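Local coordinates for protein Old Yellow Enzyme (PDB 6AGZ) that probably reduces enone compounds asymmetrically, using flavin mononucleotide bound in a TIM barrel as its redox cofactor, at residues A[33-39]-A[65-69]; A[52-56]-A[346-350]; A[88-92]-A[401-405]. The contacts are given in a common frame with arbitrary orientation. Numbering follows the deposited sequence.

Interaction 1 of 3, residues A[33-39]-A[65-69]. With FMN (flavin mononucleotide), chain C.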
loop_
_atom_site.group_PDB
_atom_site.type_symbol
_atom_site.label_atom_id
_atom_site.label_comp_id
_atom_site.label_asym_id
_atom_site.label_seq_id
_atom_site.Cartn_x
_atom_site.Cartn_y
_atom_site.Cartn_z
ATOM N N PRO A 33 -21.805 -8.196 -9.427
ATOM C CA PRO A 33 -22.802 -7.292 -10.014
ATOM C C PRO A 33 -22.551 -7.106 -11.502
ATOM O O PRO A 33 -21.438 -6.791 -11.925
ATOM C CB PRO A 33 -22.602 -5.987 -9.234
ATOM C CG PRO A 33 -21.227 -6.088 -8.653
ATOM C CD PRO A 33 -21.033 -7.540 -8.358
ATOM N N THR A 34 -23.596 -7.320 -12.300
ATOM C CA THR A 34 -23.484 -7.260 -13.755
ATOM C C THR A 34 -24.680 -6.494 -14.304
ATOM O O THR A 34 -25.804 -7.005 -14.303
ATOM C CB THR A 34 -23.403 -8.660 -14.363
ATOM O OG1 THR A 34 -22.366 -9.403 -13.710
ATOM C CG2 THR A 34 -23.095 -8.574 -15.849
ATOM N N THR A 35 -24.432 -5.277 -14.779
ATOM C CA THR A 35 -25.489 -4.434 -15.322
ATOM C C THR A 35 -25.965 -4.978 -16.664
ATOM O O THR A 35 -25.154 -5.277 -17.546
ATOM C CB THR A 35 -24.981 -3.001 -15.478
ATOM O OG1 THR A 35 -24.750 -2.428 -14.184
ATOM C CG2 THR A 35 -25.986 -2.153 -16.241
ATOM N N ARG A 36 -27.285 -5.099 -16.821
ATOM C CA ARG A 36 -27.873 -5.640 -18.042
ATOM C C ARG A 36 -28.978 -4.785 -18.645
ATOM O O ARG A 36 -29.302 -4.983 -19.822
ATOM C CB ARG A 36 -28.430 -7.051 -17.792
ATOM C CG ARG A 36 -27.416 -8.041 -17.235
ATOM C CD ARG A 36 -26.225 -8.211 -18.166
ATOM N NE ARG A 36 -26.630 -8.599 -19.514
ATOM C CZ ARG A 36 -26.916 -9.844 -19.879
ATOM N NH1 ARG A 36 -26.846 -10.830 -18.995
ATOM N NH2 ARG A 36 -27.274 -10.104 -21.130
ATOM N N PHE A 37 -29.574 -3.858 -17.888
ATOM C CA PHE A 37 -30.599 -2.940 -18.397
ATOM C C PHE A 37 -31.834 -3.691 -18.895
ATOM O O PHE A 37 -32.344 -3.440 -19.990
ATOM C CB PHE A 37 -30.034 -2.036 -19.495
ATOM C CG PHE A 37 -28.964 -1.099 -19.018
ATOM C CD1 PHE A 37 -29.110 -0.406 -17.827
ATOM C CD2 PHE A 37 -27.808 -0.916 -19.759
ATOM C CE1 PHE A 37 -28.125 0.457 -17.387
ATOM C CE2 PHE A 37 -26.818 -0.055 -19.323
ATOM C CZ PHE A 37 -26.977 0.634 -18.137
ATOM N N ARG A 38 -32.325 -4.620 -18.074
ATOM C CA ARG A 38 -33.560 -5.339 -18.365
ATOM C C ARG A 38 -34.691 -4.946 -17.420
ATOM O O ARG A 38 -35.656 -5.702 -17.262
ATOM C CB ARG A 38 -33.328 -6.850 -18.324
ATOM C CG ARG A 38 -33.081 -7.480 -19.691
ATOM C CD ARG A 38 -31.737 -7.069 -20.273
ATOM N NE ARG A 38 -31.416 -7.812 -21.489
ATOM C CZ ARG A 38 -30.216 -7.829 -22.062
ATOM N NH1 ARG A 38 -29.214 -7.146 -21.526
ATOM N NH2 ARG A 38 -30.016 -8.532 -23.168
ATOM N N ASN A 39 -34.588 -3.783 -16.786
ATOM C CA ASN A 39 -35.683 -3.217 -16.019
ATOM C C ASN A 39 -36.602 -2.426 -16.945
ATOM O O ASN A 39 -36.275 -2.152 -18.101
ATOM C CB ASN A 39 -35.157 -2.314 -14.901
ATOM C CG ASN A 39 -34.190 -3.025 -13.977
ATOM O OD1 ASN A 39 -34.568 -3.487 -12.901
ATOM N ND2 ASN A 39 -32.929 -3.109 -14.390
ATOM N N ILE A 65 -24.891 -11.466 -6.628
ATOM C CA ILE A 65 -24.898 -10.026 -6.401
ATOM C C ILE A 65 -25.655 -9.375 -7.546
ATOM O O ILE A 65 -25.357 -9.632 -8.719
ATOM C CB ILE A 65 -23.477 -9.449 -6.277
ATOM C CG1 ILE A 65 -22.672 -10.237 -5.243
ATOM C CG2 ILE A 65 -23.542 -7.986 -5.870
ATOM C CD1 ILE A 65 -21.268 -9.715 -5.039
ATOM N N THR A 66 -26.634 -8.542 -7.206
ATOM C CA THR A 66 -27.471 -7.928 -8.220
ATOM C C THR A 66 -26.672 -6.945 -9.064
ATOM O O THR A 66 -25.623 -6.436 -8.657
ATOM C CB THR A 66 -28.648 -7.187 -7.588
ATOM O OG1 THR A 66 -28.177 -5.985 -6.965
ATOM C CG2 THR A 66 -29.326 -8.053 -6.553
ATOM N N GLU A 67 -27.192 -6.688 -10.260
ATOM C CA GLU A 67 -26.765 -5.543 -11.047
ATOM C C GLU A 67 -26.774 -4.286 -10.187
ATOM O O GLU A 67 -27.594 -4.139 -9.275
ATOM C CB GLU A 67 -27.704 -5.370 -12.239
ATOM C CG GLU A 67 -29.163 -5.327 -11.808
ATOM C CD GLU A 67 -30.117 -5.785 -12.888
ATOM O OE1 GLU A 67 -30.538 -4.942 -13.706
ATOM O OE2 GLU A 67 -30.443 -6.992 -12.916
ATOM N N ALA A 68 -25.841 -3.382 -10.471
ATOM C CA ALA A 68 -25.753 -2.137 -9.721
ATOM C C ALA A 68 -27.080 -1.388 -9.775
ATOM O O ALA A 68 -27.604 -1.103 -10.855
ATOM C CB ALA A 68 -24.624 -1.275 -10.275
ATOM N N THR A 69 -27.620 -1.074 -8.600
ATOM C CA THR A 69 -28.984 -0.585 -8.459
ATOM C C THR A 69 -28.973 0.820 -7.875
ATOM O O THR A 69 -28.329 1.064 -6.847
ATOM C CB THR A 69 -29.802 -1.525 -7.566
ATOM O OG1 THR A 69 -29.931 -2.803 -8.205
ATOM C CG2 THR A 69 -31.182 -0.956 -7.300
HETATM N N1 FMN C . -19.219 -4.335 -11.815
HETATM C C2 FMN C . -19.861 -3.621 -10.820
HETATM O O2 FMN C . -19.293 -3.412 -9.749
HETATM N N3 FMN C . -21.137 -3.139 -11.024
HETATM C C4 FMN C . -21.776 -3.371 -12.224
HETATM O O4 FMN C . -22.914 -2.945 -12.414
HETATM C C4A FMN C . -21.131 -4.088 -13.224
HETATM N N5 FMN C . -21.771 -4.317 -14.420
HETATM C C5A FMN C . -21.141 -5.031 -15.415
HETATM C C6 FMN C . -21.794 -5.258 -16.619
HETATM C C7 FMN C . -21.166 -5.974 -17.629
HETATM C C7M FMN C . -21.873 -6.221 -18.927
HETATM C C8 FMN C . -19.881 -6.465 -17.436
HETATM C C8M FMN C . -19.201 -7.240 -18.525
HETATM C C9 FMN C . -19.228 -6.235 -16.232
HETATM C C9A FMN C . -19.855 -5.519 -15.216
HETATM N N10 FMN C . -19.208 -5.288 -14.015
HETATM C C10 FMN C . -19.847 -4.572 -13.019
HETATM C "C1'" FMN C . -17.822 -5.823 -13.789
HETATM C "C2'" FMN C . -17.959 -7.270 -13.307
HETATM O "O2'" FMN C . -18.656 -7.287 -12.080
HETATM C "C3'" FMN C . -16.618 -7.985 -13.153
HETATM O "O3'" FMN C . -15.846 -7.357 -12.154
HETATM C "C4'" FMN C . -15.851 -8.005 -14.472
HETATM O "O4'" FMN C . -16.713 -8.408 -15.514
HETATM C "C5'" FMN C . -14.667 -8.962 -14.425
HETATM O "O5'" FMN C . -15.111 -10.246 -14.049
HETATM P P FMN C . -15.134 -11.441 -15.128
HETATM O O1P FMN C . -13.773 -11.547 -15.774
HETATM O O2P FMN C . -15.467 -12.744 -14.442
HETATM O O3P FMN C . -16.180 -11.140 -16.173
HETATM O O HOH W 1 -25.372 -9.571 -11.467
HETATM O O HOH W 2 -27.326 -1.955 -13.269
HETATM O O HOH W 3 -29.052 -3.392 -14.985
HETATM O O HOH W 4 -31.626 -5.897 -15.646
#

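Interaction 2 of 3, residues A[52-56]-A[346-350]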
loop_
_atom_site.group_PDB
_atom_site.type_symbol
_atom_site.label_atom_id
_atom_site.label_comp_id
_atom_site.label_asym_id
_atom_site.label_seq_id
_atom_site.Cartn_x
_atom_site.Cartn_y
_atom_site.Cartn_z
ATOM N N TYR A 52 -34.051 -14.796 -14.687
ATOM C CA TYR A 52 -32.610 -14.663 -14.879
ATOM C C TYR A 52 -31.847 -15.002 -13.604
ATOM O O TYR A 52 -30.905 -15.803 -13.624
ATOM C CB TYR A 52 -32.307 -13.239 -15.351
ATOM C CG TYR A 52 -30.849 -12.852 -15.451
ATOM C CD1 TYR A 52 -30.098 -13.174 -16.573
ATOM C CD2 TYR A 52 -30.238 -12.119 -14.442
ATOM C CE1 TYR A 52 -28.770 -12.801 -16.675
ATOM C CE2 TYR A 52 -28.913 -11.742 -14.534
ATOM C CZ TYR A 52 -28.184 -12.085 -15.653
ATOM O OH TYR A 52 -26.863 -11.709 -15.749
ATOM N N TYR A 53 -32.244 -14.406 -12.479
ATOM C CA TYR A 53 -31.602 -14.729 -11.210
ATOM C C TYR A 53 -32.046 -16.084 -10.672
ATOM O O TYR A 53 -31.294 -16.728 -9.932
ATOM C CB TYR A 53 -31.886 -13.637 -10.179
ATOM C CG TYR A 53 -31.176 -12.332 -10.462
ATOM C CD1 TYR A 53 -29.835 -12.167 -10.145
ATOM C CD2 TYR A 53 -31.847 -11.264 -11.043
ATOM C CE1 TYR A 53 -29.180 -10.977 -10.401
ATOM C CE2 TYR A 53 -31.202 -10.070 -11.302
ATOM C CZ TYR A 53 -29.869 -9.932 -10.979
ATOM O OH TYR A 53 -29.223 -8.744 -11.236
ATOM N N SER A 54 -33.255 -16.526 -11.027
ATOM C CA SER A 54 -33.751 -17.814 -10.548
ATOM C C SER A 54 -32.909 -18.962 -11.088
ATOM O O SER A 54 -32.535 -19.875 -10.342
ATOM C CB SER A 54 -35.217 -17.988 -10.944
ATOM O OG SER A 54 -35.692 -19.277 -10.591
ATOM N N GLN A 55 -32.603 -18.934 -12.389
ATOM C CA GLN A 55 -31.798 -20.000 -12.978
ATOM C C GLN A 55 -30.402 -20.051 -12.371
ATOM O O GLN A 55 -29.813 -21.132 -12.259
ATOM C CB GLN A 55 -31.708 -19.816 -14.492
ATOM C CG GLN A 55 -33.046 -19.869 -15.206
ATOM C CD GLN A 55 -32.915 -19.623 -16.694
ATOM O OE1 GLN A 55 -31.959 -20.072 -17.326
ATOM N NE2 GLN A 55 -33.874 -18.901 -17.263
ATOM N N ARG A 56 -29.863 -18.904 -11.969
ATOM C CA ARG A 56 -28.533 -18.839 -11.383
ATOM C C ARG A 56 -28.534 -19.099 -9.885
ATOM O O ARG A 56 -27.467 -19.345 -9.312
ATOM C CB ARG A 56 -27.901 -17.480 -11.694
ATOM C CG ARG A 56 -27.530 -17.367 -13.159
ATOM C CD ARG A 56 -27.455 -15.943 -13.666
ATOM N NE ARG A 56 -27.073 -15.936 -15.075
ATOM C CZ ARG A 56 -27.911 -16.189 -16.077
ATOM N NH1 ARG A 56 -29.184 -16.465 -15.825
ATOM N NH2 ARG A 56 -27.478 -16.170 -17.330
ATOM N N PHE A 346 -20.941 -16.058 -16.344
ATOM C CA PHE A 346 -22.206 -16.319 -15.667
ATOM C C PHE A 346 -23.386 -15.813 -16.486
ATOM O O PHE A 346 -24.499 -16.337 -16.357
ATOM C CB PHE A 346 -22.202 -15.680 -14.280
ATOM C CG PHE A 346 -22.736 -16.576 -13.197
ATOM C CD1 PHE A 346 -23.853 -17.365 -13.416
ATOM C CD2 PHE A 346 -22.113 -16.634 -11.960
ATOM C CE1 PHE A 346 -24.340 -18.193 -12.419
ATOM C CE2 PHE A 346 -22.596 -17.458 -10.960
ATOM C CZ PHE A 346 -23.712 -18.237 -11.190
ATOM N N THR A 347 -23.163 -14.805 -17.334
ATOM C CA THR A 347 -24.240 -14.294 -18.178
ATOM C C THR A 347 -24.673 -15.327 -19.211
ATOM O O THR A 347 -25.867 -15.449 -19.512
ATOM C CB THR A 347 -23.801 -13.004 -18.871
ATOM O OG1 THR A 347 -22.727 -13.284 -19.778
ATOM C CG2 THR A 347 -23.340 -11.976 -17.846
ATOM N N SER A 348 -23.723 -16.077 -19.768
ATOM C CA SER A 348 -24.006 -17.044 -20.818
ATOM C C SER A 348 -24.112 -18.471 -20.297
ATOM O O SER A 348 -24.394 -19.385 -21.080
ATOM C CB SER A 348 -22.929 -16.971 -21.904
ATOM O OG SER A 348 -21.646 -17.264 -21.377
ATOM N N ASN A 349 -23.892 -18.685 -19.001
ATOM C CA ASN A 349 -23.971 -20.007 -18.385
ATOM C C ASN A 349 -24.829 -19.904 -17.134
ATOM O O ASN A 349 -24.312 -19.654 -16.035
ATOM C CB ASN A 349 -22.581 -20.551 -18.055
ATOM C CG ASN A 349 -21.710 -20.713 -19.286
ATOM O OD1 ASN A 349 -21.077 -19.765 -19.752
ATOM N ND2 ASN A 349 -21.677 -21.928 -19.817
ATOM N N PRO A 350 -26.148 -20.081 -17.260
ATOM C CA PRO A 350 -27.006 -20.038 -16.068
ATOM C C PRO A 350 -26.714 -21.150 -15.079
ATOM O O PRO A 350 -26.985 -20.985 -13.882
ATOM C CB PRO A 350 -28.424 -20.154 -16.646
ATOM C CG PRO A 350 -28.245 -20.830 -17.959
ATOM C CD PRO A 350 -26.919 -20.340 -18.487
#

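Interaction 3 of 3, residues A[88-92]-A[401-405]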
loop_
_atom_site.group_PDB
_atom_site.type_symbol
_atom_site.label_atom_id
_atom_site.label_comp_id
_atom_site.label_asym_id
_atom_site.label_seq_id
_atom_site.Cartn_x
_atom_site.Cartn_y
_atom_site.Cartn_z
ATOM N N ARG A 88 -43.172 0.047 -5.546
ATOM C CA ARG A 88 -43.230 -0.974 -6.590
ATOM C C ARG A 88 -41.871 -1.637 -6.792
ATOM O O ARG A 88 -41.770 -2.869 -6.872
ATOM C CB ARG A 88 -43.725 -0.353 -7.900
ATOM C CG ARG A 88 -45.189 0.063 -7.878
ATOM C CD ARG A 88 -45.623 0.723 -9.185
ATOM N NE ARG A 88 -45.407 -0.131 -10.352
ATOM C CZ ARG A 88 -44.614 0.183 -11.372
ATOM N NH1 ARG A 88 -43.963 1.339 -11.379
ATOM N NH2 ARG A 88 -44.476 -0.656 -12.390
ATOM N N GLN A 89 -40.812 -0.828 -6.875
ATOM C CA GLN A 89 -39.470 -1.370 -7.068
ATOM C C GLN A 89 -39.080 -2.303 -5.924
ATOM O O GLN A 89 -38.526 -3.386 -6.155
ATOM C CB GLN A 89 -38.467 -0.221 -7.208
ATOM C CG GLN A 89 -38.743 0.716 -8.375
ATOM C CD GLN A 89 -38.072 2.072 -8.217
ATOM O OE1 GLN A 89 -37.400 2.332 -7.219
ATOM N NE2 GLN A 89 -38.264 2.943 -9.205
ATOM N N VAL A 90 -39.388 -1.910 -4.685
ATOM C CA VAL A 90 -39.056 -2.742 -3.532
ATOM C C VAL A 90 -39.862 -4.036 -3.550
ATOM O O VAL A 90 -39.366 -5.097 -3.153
ATOM C CB VAL A 90 -39.268 -1.952 -2.228
ATOM C CG1 VAL A 90 -39.056 -2.844 -1.016
ATOM C CG2 VAL A 90 -38.328 -0.758 -2.177
ATOM N N GLU A 91 -41.115 -3.975 -4.011
ATOM C CA GLU A 91 -41.913 -5.190 -4.150
ATOM C C GLU A 91 -41.277 -6.147 -5.149
ATOM O O GLU A 91 -41.093 -7.338 -4.861
ATOM C CB GLU A 91 -43.339 -4.841 -4.582
ATOM C CG GLU A 91 -44.106 -3.958 -3.615
ATOM C CD GLU A 91 -45.368 -3.383 -4.233
ATOM O OE1 GLU A 91 -46.233 -4.172 -4.667
ATOM O OE2 GLU A 91 -45.490 -2.141 -4.295
ATOM N N ALA A 92 -40.930 -5.638 -6.336
ATOM C CA ALA A 92 -40.333 -6.483 -7.366
ATOM C C ALA A 92 -39.036 -7.121 -6.876
ATOM O O ALA A 92 -38.857 -8.345 -6.964
ATOM C CB ALA A 92 -40.086 -5.664 -8.633
ATOM N N PRO A 401 -40.494 -8.137 -21.740
ATOM C CA PRO A 401 -40.456 -8.246 -20.277
ATOM C C PRO A 401 -41.562 -7.430 -19.626
ATOM O O PRO A 401 -41.957 -6.369 -20.115
ATOM C CB PRO A 401 -39.070 -7.700 -19.916
ATOM C CG PRO A 401 -38.253 -7.901 -21.152
ATOM C CD PRO A 401 -39.206 -7.690 -22.295
ATOM N N GLN A 402 -42.063 -7.943 -18.503
ATOM C CA GLN A 402 -43.140 -7.318 -17.759
ATOM C C GLN A 402 -42.695 -7.021 -16.333
ATOM O O GLN A 402 -41.999 -7.836 -15.722
ATOM C CB GLN A 402 -44.381 -8.221 -17.724
ATOM C CG GLN A 402 -44.914 -8.601 -19.095
ATOM C CD GLN A 402 -45.596 -7.442 -19.795
ATOM O OE1 GLN A 402 -46.184 -6.574 -19.150
ATOM N NE2 GLN A 402 -45.519 -7.423 -21.120
ATOM N N PRO A 403 -43.083 -5.876 -15.776
ATOM C CA PRO A 403 -42.688 -5.560 -14.400
ATOM C C PRO A 403 -43.328 -6.512 -13.402
ATOM O O PRO A 403 -44.435 -7.016 -13.606
ATOM C CB PRO A 403 -43.194 -4.127 -14.204
ATOM C CG PRO A 403 -44.312 -3.987 -15.186
ATOM C CD PRO A 403 -43.910 -4.813 -16.375
ATOM N N LEU A 404 -42.604 -6.760 -12.311
ATOM C CA LEU A 404 -43.083 -7.650 -11.264
ATOM C C LEU A 404 -44.036 -6.967 -10.293
ATOM O O LEU A 404 -44.681 -7.658 -9.499
ATOM C CB LEU A 404 -41.896 -8.236 -10.497
ATOM C CG LEU A 404 -41.012 -9.186 -11.306
ATOM C CD1 LEU A 404 -39.686 -9.434 -10.605
ATOM C CD2 LEU A 404 -41.746 -10.494 -11.552
ATOM N N ALA A 405 -44.140 -5.643 -10.341
ATOM C CA ALA A 405 -45.034 -4.906 -9.457
ATOM C C ALA A 405 -45.346 -3.529 -10.033
ATOM O O ALA A 405 -46.114 -2.762 -9.452
ATOM C CB ALA A 405 -44.423 -4.776 -8.070
#

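Interaction 1 of 3, residues A[33-39]-A[65-69]
P33 lies just after strand 29-31, and its ring lies against the neighbouring strand: CD of P33 packs on CG2 of I65 at 3.6 Å, and CB of P33 comes within 3.1 Å of T66 O. Having no N-H, proline suits a place where the strand pairing ends, while its carbonyl is taken by the flavin, O2' of FMN donating to O of P33 at 2.8 Å. T34 passes alongside E67, with O of T34 3.2 Å from CB of E67; its amide is bridged to I65 O by a water, weakly on the T34 side, and its hydroxyl bonds to S343. T35 is small enough to fit between strand and cofactor, and polar enough to hold the latter: OG1 of T35 donates to O4 of FMN at 2.6 Å. This flavin contact is familiar in Old Yellow Enzymes, where the threonine probably helps tune the redox potential. A water joins T35 OG1 to A68 O. Beyond T35 the loop turns round the carboxylate of E67. A carboxylate suits this place: OE1 of E67 accepts directly from N39 ND2 at 3.1 Å and, through separate waters, from the backbone amides of F37 and R38, too distant for a direct bond. OE2 of E67 is held by Y53 on helix 47-57. Nearly all of the contact is buried: the first two barrel strands, 29-31 and 63-70, continue here into the FMN pocket, with strand 106-112 on the far side of 63-70 and helix 47-57 covering T66 and E67.

Interaction 2 of 3, residues A[52-56]-A[346-350]
R56 dominates this contact, with about 101 Å² covered. Its side chain leaves the helix sideways and reaches the end of the short helix 344-348. NE of R56 donates to O of F346 at 2.9 Å, and NH2 of R56 adds weak bonds to O of F346 at 3.1 Å and to O of T347 at 2.8 Å. Arginine suits the place because its planar, several-pronged donor can meet two neighbouring carbonyls near its own plane. NH1 of R56 turns back to its own helix and donates to O of Y52 at 2.9 Å, steadying the extended side chain. P350 covers one face of the guanidinium, CB of P350 lying 3.9 Å from NH1 of R56. Its compact, rigid aliphatic ring suits this packing, and, without an N-H, it cannot take up the carbonyl of F346, four residues earlier, which is therefore open to the arginine. CB of P350 also lies 3.6 Å from OE1 of Q55, whose NE2 bonds to S51. F346 supplies the apolar part: CE1 of F346 lies 3.4 Å from CG of R56, so the ring packs against the aliphatic part of the arginine while the charged end is engaged. Its ring also meets that of F31, and L352 and P353 of helix 352-358 pack on it. In the TIM barrel, helix 47-57 follows the first strand, 29-31, and helix 344-348 follows the eighth, 338-341. R56 thus bridges the two sides of the barrel's closing seam, just outside strand 29-31, with R344, an FMN ligand, at the start of the second helix.

Interaction 3 of 3, residues A[88-92]-A[401-405]
A single hydrogen bond joins the two segments: NE of R88 donates to O of A405 at 2.9 Å, near the plane of the guanidinium. Arginine serves well at this partly exposed edge, since its long side chain can reach the last residue of the chain and still use another nitrogen, NH1, in a salt bridge with D42. Farther along the helix, K95 donates a hydrogen bond to the carbonyl of L404. The apolar contacts centre on A92, whose small methyl group lets the tail come close to the helix: CB of A92 touches CB of L404 at 3.7 Å and lies 4.5 Å from CB of A405. In the TIM barrel, helix 87-102 follows the second strand, 63-70, and leads to the third, 106-112; the C-terminal tail, after helix 395-398, crosses its first turns and also runs beside helix 47-57, on which L404 packs at L50. Van der Waals contacts fill the margin. CB of E91 meets CB of A405 at 3.7 Å through its aliphatic part, and CB of P403 approaches NH2 of R88 more loosely, at 4.1 Å. P403 suits an extended tail because its ring restricts the backbone.

Along the chain the segments come in the order 33-39, 52-56, 65-69, 88-92, 346-350, 401-405, so interactions 1 and 2 alternate, as do 2 and 3, while interaction 1 closes before interaction 3 opens. The centres of interactions 1 and 2 are 12 Å apart and the two touch: Y53 OH probably bonds E67 OE2, and R36 packs against Y52 and T347. Interaction 3 is more peripheral, its centre 14 Å from interaction 1 and 19 Å from interaction 2. Interaction 1 joins the first two strand regions at the flavin, interaction 2 ties helix 47-57 to the helix after the last barrel strand, and interaction 3 fixes the C-terminal tail on helix 87-102.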